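Local structure of phosphoribosyl-aminoimidazole carboxylase (Aspergillus clavatus, 3K5I) at residues Arg25-Leu30 and Ala314-Pro319; Cys236-Ala241 and Ile332-Ile337; Leu353-Ala358 and Ile377-Pro382. The protein probably carboxylates 5-aminoimidazole ribonucleotide at the expense of ATP, as an N5-carboxyaminoimidazole ribonucleotide synthetase of the ATP-grasp superfamily acting in purine biosynthesis. All coordinates share one frame; numbering follows the deposited sequence.

How the contacts relate
Contacts 2 and 3 are neighbours in one large antiparallel sheet, with centres about 12 Å apart. Their strands 331-337 and 373-380 lie side by side, joined by probable hydrogen bonds such as Val379 N to Ile332 O (2.7 Å). Contact 1 stands apart, about 28 Å and 31 Å from them between centres, on the parallel sheet of the N-terminal domain. Along the chain, contacts 1 and 2 alternate their segments, whereas contact 3 follows both. Contact 1 joins the N-terminal sheet to the end of helix 307-315, and contact 2 joins the ATP-grasp and C-terminal regions. In the dimer, Pro319 of contact 1 packs on Ser354 of the second subunit, a residue of its contact 3.

Contact 1 of 3, residues Arg25-Leu30 and Ala314-Pro319; sequences RKVGVL and AILDLP
The guanidinium of Arg25 lies flat against Leu316: methyl CD2 sits over the centre of one face, 3.7 Å above the plane. Leu318 CD2 and the backbone N of Asp317 approach the same group at a slant, more loosely. Its NH2 also points at the backbone of Leu316, but the 2.5 Å between Arg25 NH2 and Leu316 O is shorter than a normal contact, and the exact fit there is doubtful. A bend at chi3 (-104°) turns the end of Arg25 toward this carbonyl, and the two side chains slide past one another in opposite directions. Asp317 OD2 is 4.8 Å from Arg25 NH2, where a weak electrostatic attraction is possible, but is not paired with it; OD1 of the same carboxylate forms a salt bridge with Lys268. Asp317 itself closes the helix in a Schellman motif, with positive phi (57°) and a weak bond from its N back to Ala314 O (3.4 Å).

Deeper in, the contact is purely apolar. Val27 spreads its two methyls over two partners: CG2 meets Leu316 CD1 at 3.8 Å, while CG1, anti to the backbone N, reaches Ile315 CD1 at 4.1 Å. Ile315 meets the strand with this tip of its chain.

Strand 26-30 runs in the middle of the parallel sheet of the N-terminal domain and leads into Gly33, Gln34 and Leu35 of the 5-aminoimidazole ribonucleotide pocket. The end of helix 307-315 packs against this sheet: Leu312 joins the cover on Val27, Ile315 also touches Thr91 and Leu316 touches Val89, both of strand 89-92, while strand 49-54 flanks 26-30 along its other edge.

Contact 2 of 3, residues Cys236-Ala241 and Ile332-Ile337; sequences CKLVYA and IMLNII
Asn335 bonds to two successive carbonyls of the facing strand, Cys236 O with its side chain and Lys237 O with its backbone. The amide ND2 reaches Cys236 O at 2.9 Å from well above the carbonyl plane, 63° out of it, whereas Asn335 N meets Lys237 O (2.7 Å) within that carbonyl's plane. ND2 is also bonded to Asn294 OD1, so the amide is held between strand and loop. This doubling falls beside a classic beta bulge, where Lys237 and Leu238 both face Val230 of the strand on the other side.

From there the antiparallel pairing is regular. Val239 and Met333 form a hydrogen-bonded pair, Val239 N to Met333 O at 2.6 Å and Met333 N to Val239 O at 2.8 Å; Leu238 with Leu334 and Tyr240 with Ile332 are the non-hydrogen-bonded pairs around it. The pairing joins strand 235-241, within the ATP-grasp family region, to strand 331-337 of the C-terminal region, so one antiparallel sheet runs through both.

On the face of Leu238, Tyr240, Ile332 and Leu334, methyls Leu238 CD2 and Leu334 CD1 meet; their 3.3 Å separation is too short to take literally, and their exact placement is doubtful. Ile332 CG2 lies over one face of the Tyr240 ring, displaced toward its rim, in a CH-pi contact 4.2 Å from the centroid. Arg244 adds a cation-pi contact to this ring, and Met384 of helix 384-399 touches both Tyr240 and Ile332. On the reverse face Met333, its chain bent at chi2 and chi3, curls its CE to 3.8 Å from Val239 CG2 and more loosely toward Cys236 SG. The Cys236 side chain lies about 7 Å from both the bound magnesium and ADP.

Contact 3 of 3, residues Leu353-Ala358 and Ile377-Pro382; sequences LSIPNA and ITVTAP
Ile377 touches Ala358 through its CG2 branch, which lies anti to the backbone N and comes within 3.7 Å of Ala358 CB. At Thr378 the backbone does the touching, the carbonyl O receiving a CA-H...O contact from Ala358. Val379 pairs with Ala358 as an antiparallel non-hydrogen-bonded pair. Its two methyls divide the facing segment: CG2 is pressed to 3.5 Å from Ala358 CB, a tight fit, and also meets Ile355 CG2, while CG1 lies near the carbonyl oxygens of Pro356 and Asn357. The polar contacts gather at Thr380. Its N gives a weak bond to Asn357 O (3.3 Å), and its O accepts Asn357 ND2 at 3.2 Å, the donor standing above the carbonyl plane although Thr380 O lies in the plane of the asparagine amide. A water donates to Asn357 O (2.9 Å) and also pairs with Thr380 OG1 (3.3 Å). Ala381 skirts the same amide.

Asn357 is the third residue of a type II turn from Ile355 to Ala358, where its phi is positive (61°). Ser324 of the second subunit hydrogen-bonds Asn357 N, placing the turn at the dimer interface. Helix 384-399 covers Ile355, Pro356 and Ala381. The turn leads from helix 344-352 into strand 358-362, the outermost of the sheet within this chain, beside strand 373-380.

Contact 1 of 3, residues Arg25-Leu30 and Ala314-Pro319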
loop_
_atom_site.group_PDB
_atom_site.type_symbol
_atom_site.label_atom_id
_atom_site.label_comp_id
_atom_site.label_asym_id
_atom_site.label_seq_id
_atom_site.Cartn_x
_atom_site.Cartn_y
_atom_site.Cartn_z
ATOM N N ARG A 25 -12.143 6.751 16.561
ATOM C CA ARG A 25 -11.382 7.961 16.843
ATOM C C ARG A 25 -10.832 8.638 15.605
ATOM O O ARG A 25 -10.555 8.009 14.575
ATOM C CB ARG A 25 -10.325 7.713 17.906
ATOM C CG ARG A 25 -10.935 6.790 18.947
ATOM C CD ARG A 25 -10.183 6.783 20.231
ATOM N NE ARG A 25 -9.389 5.571 20.353
ATOM C CZ ARG A 25 -8.250 5.530 21.032
ATOM N NH1 ARG A 25 -7.777 6.603 21.661
ATOM N NH2 ARG A 25 -7.581 4.394 21.096
ATOM N N LYS A 26 -10.700 9.952 15.753
ATOM C CA LYS A 26 -10.204 10.827 14.717
ATOM C C LYS A 26 -8.790 11.181 15.129
ATOM O O LYS A 26 -8.488 11.394 16.297
ATOM C CB LYS A 26 -11.131 12.054 14.626
ATOM C CG LYS A 26 -12.296 11.903 13.606
ATOM C CD LYS A 26 -13.391 13.006 13.600
ATOM C CE LYS A 26 -14.217 13.066 14.890
ATOM N NZ LYS A 26 -14.286 14.330 15.707
ATOM N N VAL A 27 -7.899 11.186 14.154
ATOM C CA VAL A 27 -6.496 11.507 14.385
ATOM C C VAL A 27 -6.137 12.817 13.682
ATOM O O VAL A 27 -6.465 12.928 12.477
ATOM C CB VAL A 27 -5.565 10.439 13.788
ATOM C CG1 VAL A 27 -4.153 10.882 14.081
ATOM C CG2 VAL A 27 -5.825 9.043 14.434
ATOM N N GLY A 28 -5.533 13.770 14.400
ATOM C CA GLY A 28 -5.159 15.087 13.841
ATOM C C GLY A 28 -3.696 14.933 13.540
ATOM O O GLY A 28 -2.926 14.548 14.453
ATOM N N VAL A 29 -3.332 15.200 12.291
ATOM C CA VAL A 29 -1.899 15.102 11.968
ATOM C C VAL A 29 -1.375 16.480 11.605
ATOM O O VAL A 29 -1.848 17.121 10.665
ATOM C CB VAL A 29 -1.494 14.054 10.856
ATOM C CG1 VAL A 29 -1.987 14.482 9.494
ATOM C CG2 VAL A 29 0.069 13.989 10.662
ATOM N N LEU A 30 -0.388 16.948 12.356
ATOM C CA LEU A 30 0.158 18.252 12.053
ATOM C C LEU A 30 1.195 18.141 10.898
ATOM O O LEU A 30 2.293 17.652 11.117
ATOM C CB LEU A 30 0.960 18.636 13.280
ATOM C CG LEU A 30 0.351 19.572 14.318
ATOM C CD1 LEU A 30 -1.099 20.224 14.164
ATOM C CD2 LEU A 30 0.795 18.830 15.563
ATOM N N ALA A 314 0.262 2.809 17.887
ATOM C CA ALA A 314 0.876 3.278 19.130
ATOM C C ALA A 314 0.128 4.429 19.782
ATOM O O ALA A 314 -0.128 4.452 20.997
ATOM C CB ALA A 314 2.321 3.667 18.925
ATOM N N ILE A 315 -0.202 5.417 18.961
ATOM C CA ILE A 315 -0.870 6.567 19.512
ATOM C C ILE A 315 -2.348 6.312 19.802
ATOM O O ILE A 315 -3.008 7.194 20.355
ATOM C CB ILE A 315 -0.805 7.781 18.532
ATOM C CG1 ILE A 315 -1.541 7.460 17.257
ATOM C CG2 ILE A 315 0.609 8.247 18.211
ATOM C CD1 ILE A 315 -1.559 8.738 16.496
ATOM N N LEU A 316 -2.860 5.162 19.377
ATOM C CA LEU A 316 -4.275 4.788 19.556
ATOM C C LEU A 316 -4.397 3.633 20.539
ATOM O O LEU A 316 -5.502 3.109 20.730
ATOM C CB LEU A 316 -4.959 4.414 18.228
ATOM C CG LEU A 316 -5.139 5.738 17.503
ATOM C CD1 LEU A 316 -5.650 5.600 16.082
ATOM C CD2 LEU A 316 -6.048 6.751 18.261
ATOM N N ASP A 317 -3.263 3.241 21.129
ATOM C CA ASP A 317 -3.213 2.135 22.064
ATOM C C ASP A 317 -3.740 0.859 21.458
ATOM O O ASP A 317 -4.454 0.109 22.129
ATOM C CB ASP A 317 -3.930 2.467 23.375
ATOM C CG ASP A 317 -3.311 3.722 23.986
ATOM O OD1 ASP A 317 -2.062 3.814 23.923
ATOM O OD2 ASP A 317 -4.038 4.655 24.391
ATOM N N LEU A 318 -3.401 0.633 20.194
ATOM C CA LEU A 318 -3.850 -0.601 19.532
ATOM C C LEU A 318 -2.649 -1.528 19.551
ATOM O O LEU A 318 -1.502 -1.081 19.651
ATOM C CB LEU A 318 -4.346 -0.428 18.096
ATOM C CG LEU A 318 -5.320 0.690 17.820
ATOM C CD1 LEU A 318 -6.054 0.595 16.504
ATOM C CD2 LEU A 318 -6.212 0.726 19.033
ATOM N N PRO A 319 -2.953 -2.816 19.443
ATOM C CA PRO A 319 -1.945 -3.865 19.502
ATOM C C PRO A 319 -0.874 -3.820 18.465
ATOM O O PRO A 319 -1.078 -3.471 17.320
ATOM C CB PRO A 319 -2.721 -5.151 19.177
ATOM C CG PRO A 319 -4.096 -4.860 19.580
ATOM C CD PRO A 319 -4.322 -3.355 19.547
#

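Contact 2 of 3, residues Cys236-Ala241 and Ile332-Ile337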
loop_
_atom_site.group_PDB
_atom_site.type_symbol
_atom_site.label_atom_id
_atom_site.label_comp_id
_atom_site.label_asym_id
_atom_site.label_seq_id
_atom_site.Cartn_x
_atom_site.Cartn_y
_atom_site.Cartn_z
ATOM N N CYS A 236 19.326 11.999 2.705
ATOM C CA CYS A 236 19.349 10.558 2.575
ATOM C C CYS A 236 19.140 10.204 1.102
ATOM O O CYS A 236 18.350 10.819 0.354
ATOM C CB CYS A 236 18.215 9.957 3.407
ATOM S SG CYS A 236 17.980 8.147 3.247
ATOM N N LYS A 237 19.834 9.148 0.719
ATOM C CA LYS A 237 19.773 8.681 -0.653
ATOM C C LYS A 237 19.302 7.232 -0.715
ATOM O O LYS A 237 18.289 6.914 -1.348
ATOM C CB LYS A 237 21.134 8.894 -1.330
ATOM C CG LYS A 237 21.173 8.441 -2.782
ATOM C CD LYS A 237 22.587 8.686 -3.309
ATOM C CE LYS A 237 23.025 7.763 -4.448
ATOM N NZ LYS A 237 24.481 7.995 -4.720
ATOM N N LEU A 238 20.042 6.371 -0.036
ATOM C CA LEU A 238 19.671 4.959 -0.035
ATOM C C LEU A 238 19.537 4.439 1.371
ATOM O O LEU A 238 20.178 4.971 2.299
ATOM C CB LEU A 238 20.829 4.066 -0.502
ATOM C CG LEU A 238 21.127 4.410 -1.951
ATOM C CD1 LEU A 238 22.586 4.077 -2.368
ATOM C CD2 LEU A 238 20.066 3.545 -2.619
ATOM N N VAL A 239 18.739 3.372 1.466
ATOM C CA VAL A 239 18.555 2.631 2.716
ATOM C C VAL A 239 18.682 1.124 2.380
ATOM O O VAL A 239 18.024 0.707 1.442
ATOM C CB VAL A 239 17.264 2.992 3.500
ATOM C CG1 VAL A 239 17.128 2.073 4.749
ATOM C CG2 VAL A 239 17.275 4.485 3.944
ATOM N N TYR A 240 19.498 0.346 3.104
ATOM C CA TYR A 240 19.660 -1.128 2.921
ATOM C C TYR A 240 19.142 -1.741 4.203
ATOM O O TYR A 240 19.596 -1.514 5.320
ATOM C CB TYR A 240 21.107 -1.570 2.745
ATOM C CG TYR A 240 21.753 -0.930 1.549
ATOM C CD1 TYR A 240 22.150 0.406 1.578
ATOM C CD2 TYR A 240 21.892 -1.639 0.366
ATOM C CE1 TYR A 240 22.706 1.009 0.481
ATOM C CE2 TYR A 240 22.459 -1.010 -0.756
ATOM C CZ TYR A 240 22.888 0.278 -0.685
ATOM O OH TYR A 240 23.433 0.785 -1.846
ATOM N N ALA A 241 18.130 -2.568 4.050
ATOM C CA ALA A 241 17.549 -3.107 5.255
ATOM C C ALA A 241 17.472 -4.621 5.179
ATOM O O ALA A 241 16.914 -5.163 4.248
ATOM C CB ALA A 241 16.150 -2.393 5.401
ATOM N N ILE A 332 16.027 -2.510 -0.452
ATOM C CA ILE A 332 16.814 -1.295 -0.597
ATOM C C ILE A 332 15.830 -0.172 -0.973
ATOM O O ILE A 332 14.978 -0.366 -1.851
ATOM C CB ILE A 332 17.890 -1.458 -1.780
ATOM C CG1 ILE A 332 18.861 -2.585 -1.449
ATOM C CG2 ILE A 332 18.850 -0.231 -1.907
ATOM C CD1 ILE A 332 19.632 -3.036 -2.668
ATOM N N MET A 333 15.939 0.994 -0.335
ATOM C CA MET A 333 15.052 2.100 -0.719
ATOM C C MET A 333 16.024 3.147 -1.220
ATOM O O MET A 333 17.081 3.405 -0.585
ATOM C CB MET A 333 14.218 2.637 0.459
ATOM C CG MET A 333 13.317 3.903 0.214
ATOM S SD MET A 333 13.689 5.169 1.484
ATOM C CE MET A 333 15.234 5.731 1.022
ATOM N N LEU A 334 15.612 3.708 -2.358
ATOM C CA LEU A 334 16.328 4.794 -3.028
ATOM C C LEU A 334 15.412 6.044 -3.025
ATOM O O LEU A 334 14.220 5.951 -3.311
ATOM C CB LEU A 334 16.668 4.382 -4.472
ATOM C CG LEU A 334 17.395 5.489 -5.255
ATOM C CD1 LEU A 334 18.890 5.583 -5.000
ATOM C CD2 LEU A 334 17.239 5.146 -6.687
ATOM N N ASN A 335 15.901 7.222 -2.655
ATOM C CA ASN A 335 15.016 8.386 -2.655
ATOM C C ASN A 335 15.044 8.925 -4.058
ATOM O O ASN A 335 16.056 8.719 -4.682
ATOM C CB ASN A 335 15.560 9.516 -1.747
ATOM C CG ASN A 335 14.931 9.472 -0.366
ATOM O OD1 ASN A 335 13.874 8.841 -0.175
ATOM N ND2 ASN A 335 15.582 10.092 0.616
ATOM N N ILE A 336 13.989 9.614 -4.494
ATOM C CA ILE A 336 13.899 10.279 -5.775
ATOM C C ILE A 336 13.898 11.736 -5.356
ATOM O O ILE A 336 12.941 12.292 -4.840
ATOM C CB ILE A 336 12.612 10.015 -6.458
ATOM C CG1 ILE A 336 12.522 8.531 -6.783
ATOM C CG2 ILE A 336 12.549 10.827 -7.733
ATOM C CD1 ILE A 336 11.199 8.310 -7.380
ATOM N N ILE A 337 15.046 12.351 -5.553
ATOM C CA ILE A 337 15.309 13.724 -5.170
ATOM C C ILE A 337 15.155 14.663 -6.361
ATOM O O ILE A 337 15.555 14.284 -7.461
ATOM C CB ILE A 337 16.852 13.631 -4.847
ATOM C CG1 ILE A 337 17.023 12.621 -3.742
ATOM C CG2 ILE A 337 17.435 14.949 -4.437
ATOM C CD1 ILE A 337 15.906 12.927 -2.755
#

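Contact 3 of 3, residues Leu353-Ala358 and Ile377-Pro382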
loop_
_atom_site.group_PDB
_atom_site.type_symbol
_atom_site.label_atom_id
_atom_site.label_comp_id
_atom_site.label_asym_id
_atom_site.label_seq_id
_atom_site.Cartn_x
_atom_site.Cartn_y
_atom_site.Cartn_z
ATOM N N LEU A 353 9.834 1.674 -13.242
ATOM C CA LEU A 353 8.751 0.818 -13.721
ATOM C C LEU A 353 9.350 -0.475 -14.233
ATOM O O LEU A 353 8.696 -1.528 -14.282
ATOM C CB LEU A 353 8.014 1.479 -14.874
ATOM C CG LEU A 353 7.022 2.564 -14.515
ATOM C CD1 LEU A 353 6.605 3.172 -15.874
ATOM C CD2 LEU A 353 5.829 2.050 -13.726
ATOM N N SER A 354 10.616 -0.419 -14.639
ATOM C CA SER A 354 11.205 -1.655 -15.160
ATOM C C SER A 354 12.138 -2.398 -14.242
ATOM O O SER A 354 12.776 -3.325 -14.712
ATOM C CB SER A 354 12.144 -1.324 -16.323
ATOM O OG SER A 354 11.431 -1.148 -17.518
ATOM N N ILE A 355 12.329 -1.977 -13.002
ATOM C CA ILE A 355 13.248 -2.726 -12.135
ATOM C C ILE A 355 12.449 -3.906 -11.579
ATOM O O ILE A 355 11.271 -3.747 -11.239
ATOM C CB ILE A 355 13.799 -1.808 -11.087
ATOM C CG1 ILE A 355 14.420 -0.608 -11.805
ATOM C CG2 ILE A 355 14.679 -2.594 -10.165
ATOM C CD1 ILE A 355 15.808 -0.822 -12.520
ATOM N N PRO A 356 13.017 -5.116 -11.537
ATOM C CA PRO A 356 12.126 -6.179 -11.039
ATOM C C PRO A 356 11.921 -5.860 -9.550
ATOM O O PRO A 356 12.843 -5.344 -8.929
ATOM C CB PRO A 356 12.917 -7.502 -11.247
ATOM C CG PRO A 356 14.132 -7.130 -12.079
ATOM C CD PRO A 356 14.282 -5.618 -12.137
ATOM N N ASN A 357 10.771 -6.204 -8.964
ATOM C CA ASN A 357 10.527 -6.006 -7.513
ATOM C C ASN A 357 10.564 -4.633 -6.917
ATOM O O ASN A 357 10.688 -4.468 -5.710
ATOM C CB ASN A 357 11.535 -6.837 -6.709
ATOM C CG ASN A 357 11.393 -8.302 -7.035
ATOM O OD1 ASN A 357 10.455 -8.652 -7.784
ATOM N ND2 ASN A 357 12.260 -9.156 -6.480
ATOM N N ALA A 358 10.428 -3.640 -7.779
ATOM C CA ALA A 358 10.539 -2.297 -7.308
ATOM C C ALA A 358 9.188 -1.674 -7.033
ATOM O O ALA A 358 8.326 -1.617 -7.914
ATOM C CB ALA A 358 11.319 -1.537 -8.375
ATOM N N ILE A 377 11.604 4.599 -4.132
ATOM C CA ILE A 377 11.409 3.316 -4.786
ATOM C C ILE A 377 11.952 2.344 -3.777
ATOM O O ILE A 377 13.021 2.563 -3.168
ATOM C CB ILE A 377 12.366 3.019 -5.932
ATOM C CG1 ILE A 377 12.367 4.193 -6.891
ATOM C CG2 ILE A 377 11.930 1.697 -6.651
ATOM C CD1 ILE A 377 10.963 4.570 -7.234
ATOM N N THR A 378 11.191 1.277 -3.584
ATOM C CA THR A 378 11.717 0.302 -2.635
ATOM C C THR A 378 11.855 -1.014 -3.389
ATOM O O THR A 378 10.869 -1.502 -3.935
ATOM C CB THR A 378 10.804 0.070 -1.369
ATOM O OG1 THR A 378 10.865 1.170 -0.483
ATOM C CG2 THR A 378 11.357 -1.067 -0.511
ATOM N N VAL A 379 13.045 -1.595 -3.349
ATOM C CA VAL A 379 13.218 -2.916 -4.014
ATOM C C VAL A 379 13.494 -4.083 -3.031
ATOM O O VAL A 379 14.377 -4.015 -2.150
ATOM C CB VAL A 379 14.328 -2.817 -5.083
ATOM C CG1 VAL A 379 14.619 -4.146 -5.747
ATOM C CG2 VAL A 379 13.912 -1.815 -6.099
ATOM N N THR A 380 12.724 -5.164 -3.144
ATOM C CA THR A 380 12.935 -6.290 -2.217
ATOM C C THR A 380 13.607 -7.466 -2.971
ATOM O O THR A 380 13.772 -7.451 -4.188
ATOM C CB THR A 380 11.563 -6.787 -1.783
ATOM O OG1 THR A 380 10.791 -7.062 -2.961
ATOM C CG2 THR A 380 10.823 -5.696 -1.087
ATOM N N ALA A 381 13.981 -8.509 -2.248
ATOM C CA ALA A 381 14.565 -9.685 -2.859
ATOM C C ALA A 381 14.896 -10.667 -1.753
ATOM O O ALA A 381 15.103 -10.270 -0.597
ATOM C CB ALA A 381 15.702 -9.408 -3.788
ATOM N N PRO A 382 14.892 -11.962 -2.087
ATOM C CA PRO A 382 15.143 -12.942 -1.027
ATOM C C PRO A 382 16.530 -12.728 -0.443
ATOM O O PRO A 382 16.749 -13.190 0.643
ATOM C CB PRO A 382 14.983 -14.310 -1.705
ATOM C CG PRO A 382 14.535 -14.023 -3.178
ATOM C CD PRO A 382 14.210 -12.541 -3.257
HETATM O O HOH W 1 8.841 -4.472 -3.495
#